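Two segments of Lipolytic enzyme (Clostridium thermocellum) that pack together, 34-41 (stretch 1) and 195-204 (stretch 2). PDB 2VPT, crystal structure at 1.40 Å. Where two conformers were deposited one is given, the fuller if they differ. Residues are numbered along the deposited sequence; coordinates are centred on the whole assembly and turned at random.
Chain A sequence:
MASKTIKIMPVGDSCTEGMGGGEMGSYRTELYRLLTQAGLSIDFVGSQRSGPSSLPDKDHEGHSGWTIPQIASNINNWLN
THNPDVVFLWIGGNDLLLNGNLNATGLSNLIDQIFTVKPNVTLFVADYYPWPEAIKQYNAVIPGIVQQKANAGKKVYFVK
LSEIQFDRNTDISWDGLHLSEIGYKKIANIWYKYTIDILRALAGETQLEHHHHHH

Stretch 1, residues 34-41: LLTQAGLS
Stretch 2 (195-204) TIDILRALAG

The contact between these two stretches is made where a helix stops: the first stretch turns out of its last helical turn through a Schellman motif, and Leu40, just beyond the turn, supplies the largest share of the buried surface. No hydrogen bond or salt bridge crosses the interface. Contacts of hydrocarbon atoms join it, nearly all between apolar side chains; together they bury 283 Å² over both sides.

Leu34 to Gln37 finish a helix with phi/psi near -64/-42. Ala38 flattens to -74/-4, and Gly39 swings to 93/13. Two backbone bonds close the motif, Gly39 N to Thr36 O at 2.9 Å and Leu40 N to Leu35 O at 3.2 Å. Glycine suits this position because, at these angles, a CB would be jammed against the carbonyl O of Ala38. Leu40 then extends at -93/147, with its CA-to-CB bond directed toward the second stretch.

The second stretch continues a helix that begins earlier in the chain and runs through Ala203. Thr195 has phi/psi of -110/-22, and the helix is kinked where N of Asp197 and of Ile198 lack bonds to the preceding turn. Regular bonds follow from Leu199 N to Thr195 O, 2.9 Å, onward. The chains run in register with Leu35 CA 7.5 Å from Ile196 CA and Leu40 CA 7.2 Å from Arg200 CA, so both advance in the same general sense.

Leu40 (m, t) spreads its two methyls along the helix. Its CD1 meets Ile196 CD1 at 3.6 Å and Leu199 CB at 3.9 Å, while its CD2 lies 3.7 Å from Ala203 CB and 4.1 Å from Arg200 CA. The methyl of Ala203 points toward the first stretch and meets Leu40 CD2 directly, while that CD2 also rests over Arg200 CA.

Ile196 (chi1 t, chi2 p) starts sideways, but its end comes nearer: CD1 also reaches Ala38 CB at 3.9 Å and Leu35 CD2 at 4.0 Å. One methyl thus touches three residues of the first stretch. Ala38 points toward the helix, and its short side chain accommodates that methyl at the edge of the contact. Leu35 (m, t), likewise sideways at its base, brings CD2 to 3.7 Å from CD1 of Leu199 (m, t). These two leucines and Ile196 are buried, as befits branched hydrocarbon.

Arg200 lies at the exposed margin. Its CG is 4.2 Å from Leu40 CD2, whereas its charged end turns to its own helix, where NH2 forms a salt bridge with Asp197 OD1 at 3.1 Å. In the conformer given, the aliphatic stem flanks the leucine and the charge is paired within its own helix.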

# COMPACT_ATOMS: atom_id res chain seq x y z
N LEU A 34 5.98 1.74 20.10
CA LEU A 34 7.12 1.78 21.02
C LEU A 34 7.55 3.20 21.31
O LEU A 34 7.85 3.53 22.45
CB LEU A 34 8.31 0.99 20.44
CG LEU A 34 8.15 -0.51 20.26
CD1 LEU A 34 9.28 -1.12 19.42
CD2 LEU A 34 8.02 -1.22 21.61
N LEU A 35 7.58 4.05 20.29
CA LEU A 35 8.00 5.42 20.46
C LEU A 35 7.00 6.22 21.29
O LEU A 35 7.39 7.03 22.13
CB LEU A 35 8.25 6.11 19.12
CG LEU A 35 9.41 5.56 18.30
CD1 LEU A 35 9.42 6.26 16.94
CD2 LEU A 35 10.74 5.73 19.02
N THR A 36 5.72 5.97 21.05
CA THR A 36 4.67 6.61 21.85
C THR A 36 4.74 6.15 23.30
O THR A 36 4.68 6.97 24.21
CB THR A 36 3.29 6.35 21.24
OG1 THR A 36 3.25 6.86 19.91
CG2 THR A 36 2.19 7.07 22.03
N GLN A 37 4.89 4.85 23.53
CA GLN A 37 5.06 4.33 24.89
C GLN A 37 6.26 4.93 25.62
O GLN A 37 6.24 5.10 26.85
CB GLN A 37 5.16 2.81 24.88
CG GLN A 37 3.88 2.12 24.53
CD GLN A 37 4.01 0.61 24.52
OE1 GLN A 37 3.14 -0.11 25.04
NE2 GLN A 37 5.10 0.12 23.96
N ALA A 38 7.30 5.27 24.86
CA ALA A 38 8.49 5.90 25.42
C ALA A 38 8.27 7.36 25.79
O ALA A 38 9.17 8.00 26.33
CB ALA A 38 9.66 5.76 24.42
N GLY A 39 7.10 7.90 25.49
CA GLY A 39 6.75 9.28 25.82
C GLY A 39 7.01 10.31 24.75
O GLY A 39 6.95 11.52 24.99
N LEU A 40 7.28 9.85 23.53
CA LEU A 40 7.53 10.74 22.43
C LEU A 40 6.24 11.03 21.67
O LEU A 40 5.36 10.18 21.60
CB LEU A 40 8.55 10.12 21.47
CG LEU A 40 9.94 9.92 22.07
CD1 LEU A 40 10.80 9.12 21.09
CD2 LEU A 40 10.58 11.25 22.40
N SER A 41 6.17 12.24 21.14
CA SER A 41 5.11 12.66 20.23
C SER A 41 5.64 12.57 18.80
O SER A 41 6.46 13.38 18.39
CB SER A 41 4.70 14.09 20.53
OG SER A 41 3.67 14.50 19.66
N THR A 195 17.45 4.18 17.42
CA THR A 195 16.96 5.55 17.30
C THR A 195 16.52 6.25 18.58
O THR A 195 16.49 7.47 18.63
CB THR A 195 15.76 5.65 16.32
OG1 THR A 195 14.63 4.93 16.85
CG2 THR A 195 16.14 5.11 14.89
N ILE A 196 16.18 5.48 19.61
CA ILE A 196 15.48 6.08 20.76
C ILE A 196 16.28 7.19 21.47
O ILE A 196 15.75 8.25 21.77
CB ILE A 196 14.98 5.01 21.76
CG1 ILE A 196 14.11 5.65 22.86
CG2 ILE A 196 16.12 4.25 22.39
CD1 ILE A 196 12.88 6.41 22.35
N ASP A 197 17.56 6.97 21.69
CA ASP A 197 18.35 7.96 22.40
C ASP A 197 18.47 9.26 21.62
O ASP A 197 18.34 10.34 22.18
CB ASP A 197 19.72 7.39 22.76
CG ASP A 197 19.61 6.25 23.76
OD1 ASP A 197 18.95 6.45 24.80
OD2 ASP A 197 20.14 5.15 23.52
N ILE A 198 18.68 9.17 20.31
CA ILE A 198 18.77 10.36 19.49
C ILE A 198 17.41 11.07 19.42
O ILE A 198 17.32 12.30 19.47
CB ILE A 198 19.30 10.01 18.08
CG1 ILE A 198 20.80 9.64 18.20
CG2 ILE A 198 19.06 11.16 17.14
CD1 ILE A 198 21.35 8.73 17.10
N LEU A 199 16.33 10.30 19.30
CA LEU A 199 14.99 10.89 19.25
C LEU A 199 14.63 11.60 20.54
O LEU A 199 14.09 12.70 20.49
CB LEU A 199 13.94 9.83 18.90
CG LEU A 199 14.02 9.28 17.47
CD1 LEU A 199 13.02 8.14 17.29
CD2 LEU A 199 13.85 10.36 16.41
N ARG A 200 14.93 10.98 21.68
CA ARG A 200 14.67 11.63 22.97
C ARG A 200 15.46 12.94 23.09
O ARG A 200 14.93 13.93 23.59
CB ARG A 200 14.97 10.68 24.13
CG ARG A 200 13.89 9.62 24.33
CD ARG A 200 14.02 8.89 25.65
NE ARG A 200 15.13 7.93 25.67
CZ ARG A 200 15.04 6.65 26.04
NH1 ARG A 200 13.89 6.11 26.43
NH2 ARG A 200 16.13 5.89 26.01
N ALA A 201 16.70 12.96 22.59
CA ALA A 201 17.50 14.19 22.60
C ALA A 201 16.88 15.28 21.73
O ALA A 201 16.80 16.43 22.13
CB ALA A 201 18.93 13.91 22.19
N LEU A 202 16.43 14.91 20.53
CA LEU A 202 15.76 15.86 19.64
C LEU A 202 14.48 16.41 20.26
O LEU A 202 14.16 17.59 20.07
CB LEU A 202 15.42 15.21 18.28
CG LEU A 202 16.57 14.94 17.31
CD1 LEU A 202 16.07 14.14 16.10
CD2 LEU A 202 17.22 16.23 16.86
N ALA A 203 13.74 15.56 20.97
CA ALA A 203 12.48 15.96 21.61
C ALA A 203 12.72 16.84 22.83
O ALA A 203 11.88 17.68 23.15
CB ALA A 203 11.68 14.73 22.01
N GLY A 204 13.84 16.63 23.52
CA GLY A 204 14.15 17.34 24.76
C GLY A 204 14.90 18.64 24.51
O GLY A 204 14.58 19.39 23.59